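Local coordinates for putative GAF sensor protein (Burkholderia vietnamiensis, PDB 5HL6) that probably reduces free L-methionine-(R)-S-oxide to methionine through a GAF domain of the free methionine sulfoxide reductase type, at residues Phe150-Glu153 / Asp154-Gly157. Residues are numbered along the deposited sequence; the frame is centred on the assembly and turned at random.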
loop_
_atom_site.group_PDB
_atom_site.type_symbol
_atom_site.label_atom_id
_atom_site.label_comp_id
_atom_site.label_asym_id
_atom_site.label_seq_id
_atom_site.Cartn_x
_atom_site.Cartn_y
_atom_site.Cartn_z
ATOM N N PHE B 150 -9.346 -0.021 20.225
ATOM C CA PHE B 150 -10.562 0.320 19.497
ATOM C C PHE B 150 -11.792 0.086 20.368
ATOM O O PHE B 150 -11.992 -1.017 20.893
ATOM C CB PHE B 150 -10.670 -0.495 18.203
ATOM C CG PHE B 150 -9.438 -0.426 17.342
ATOM C CD1 PHE B 150 -9.128 0.733 16.648
ATOM C CD2 PHE B 150 -8.588 -1.518 17.229
ATOM C CE1 PHE B 150 -7.991 0.801 15.859
ATOM C CE2 PHE B 150 -7.447 -1.455 16.446
ATOM C CZ PHE B 150 -7.150 -0.296 15.760
ATOM N N ASP B 151 -12.615 1.124 20.513
ATOM C CA ASP B 151 -13.886 1.049 21.212
ATOM C C ASP B 151 -15.021 1.264 20.217
ATOM O O ASP B 151 -14.809 1.323 18.999
ATOM C CB ASP B 151 -13.927 2.059 22.366
ATOM C CG ASP B 151 -13.687 3.497 21.911
ATOM O OD1 ASP B 151 -14.116 3.872 20.797
ATOM O OD2 ASP B 151 -13.074 4.262 22.684
ATOM N N ASP B 152 -16.241 1.408 20.739
ATOM C CA ASP B 152 -17.387 1.536 19.847
ATOM C C ASP B 152 -17.355 2.826 19.035
ATOM O O ASP B 152 -17.968 2.881 17.961
ATOM C CB ASP B 152 -18.690 1.451 20.635
ATOM C CG ASP B 152 -19.865 1.106 19.750
ATOM O OD1 ASP B 152 -19.765 0.103 19.007
ATOM O OD2 ASP B 152 -20.869 1.852 19.769
ATOM N N GLU B 153 -16.662 3.861 19.520
ATOM C CA GLU B 153 -16.485 5.068 18.719
ATOM C C GLU B 153 -15.567 4.804 17.535
ATOM O O GLU B 153 -15.804 5.314 16.434
ATOM C CB GLU B 153 -15.927 6.202 19.578
ATOM C CG GLU B 153 -16.935 6.863 20.495
ATOM C CD GLU B 153 -16.342 8.047 21.232
ATOM O OE1 GLU B 153 -15.444 7.834 22.077
ATOM O OE2 GLU B 153 -16.758 9.193 20.953
ATOM N N ASP B 154 -14.511 4.013 17.743
ATOM C CA ASP B 154 -13.684 3.593 16.616
ATOM C C ASP B 154 -14.474 2.698 15.674
ATOM O O ASP B 154 -14.294 2.758 14.451
ATOM C CB ASP B 154 -12.432 2.866 17.108
ATOM C CG ASP B 154 -11.493 3.772 17.863
ATOM O OD1 ASP B 154 -10.970 4.720 17.239
ATOM O OD2 ASP B 154 -11.274 3.531 19.076
ATOM N N ARG B 155 -15.342 1.850 16.228
ATOM C CA ARG B 155 -16.198 1.013 15.396
ATOM C C ARG B 155 -17.055 1.869 14.470
ATOM O O ARG B 155 -17.085 1.649 13.252
ATOM C CB ARG B 155 -17.068 0.120 16.281
ATOM C CG ARG B 155 -17.829 -0.970 15.537
ATOM C CD ARG B 155 -19.187 -0.491 15.044
ATOM N NE ARG B 155 -19.977 0.118 16.113
ATOM C CZ ARG B 155 -21.063 0.858 15.909
ATOM N NH1 ARG B 155 -21.717 1.373 16.942
ATOM N NH2 ARG B 155 -21.495 1.086 14.673
ATOM N N SER B 156 -17.751 2.861 15.032
ATOM C CA SER B 156 -18.570 3.759 14.223
ATOM C C SER B 156 -17.718 4.562 13.252
ATOM O O SER B 156 -18.112 4.781 12.099
ATOM C CB SER B 156 -19.358 4.702 15.126
ATOM O OG SER B 156 -20.268 3.981 15.931
ATOM N N GLY B 157 -16.551 5.022 13.708
ATOM C CA GLY B 157 -15.698 5.828 12.849
ATOM C C GLY B 157 -15.134 5.040 11.683
ATOM O O GLY B 157 -15.153 5.506 10.538
#
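Asp151 and Asp154 exchange backbone-to-carboxylate hydrogen bonds, their side chains crossing at about a right angle with carboxylate planes 21° apart. Asp151 OD1 accepts from Asp154 N at 3.1 Å, met nearly along its C-O axis, and takes a second, weak bond from Glu153 N. Asp154 OD2 receives Asp151 N at 3.1 Å on its anti lone pair. With CG between its own N and carbonyl carbon (chi1 57°), the Asp151 carboxylate turns back over the amides of Glu153 and Asp154. The reciprocal pair defines a capping box, with Asp151 as N-cap of the C-terminal helix 152-176 of the GAF domain. The box brings Asp151 OD1 to 3.3 Å from Asp154 OD2, a like-charge approach probably eased by Lys20, which bridges to Asp151 OD2 and Asp154 OD2; the Tyr24 hydroxyl hydrogen-bonds to Asp154 OD1. The Phe150 ring, almost perpendicular to the Asp154 carboxylate, has Asp154 CB at its edge and packs on strands 123-130 and 136-144. One residue along, Asp152 and Arg155 lie side by side. Arg155 forms a side-on salt bridge: NE meets Asp152 OD1 at 2.9 Å from above the carboxylate plane, and NH1 reaches Asp152 OD2 at 3.0 Å on the syn side but 28° out of that plane, while NH2 pairs with Glu159.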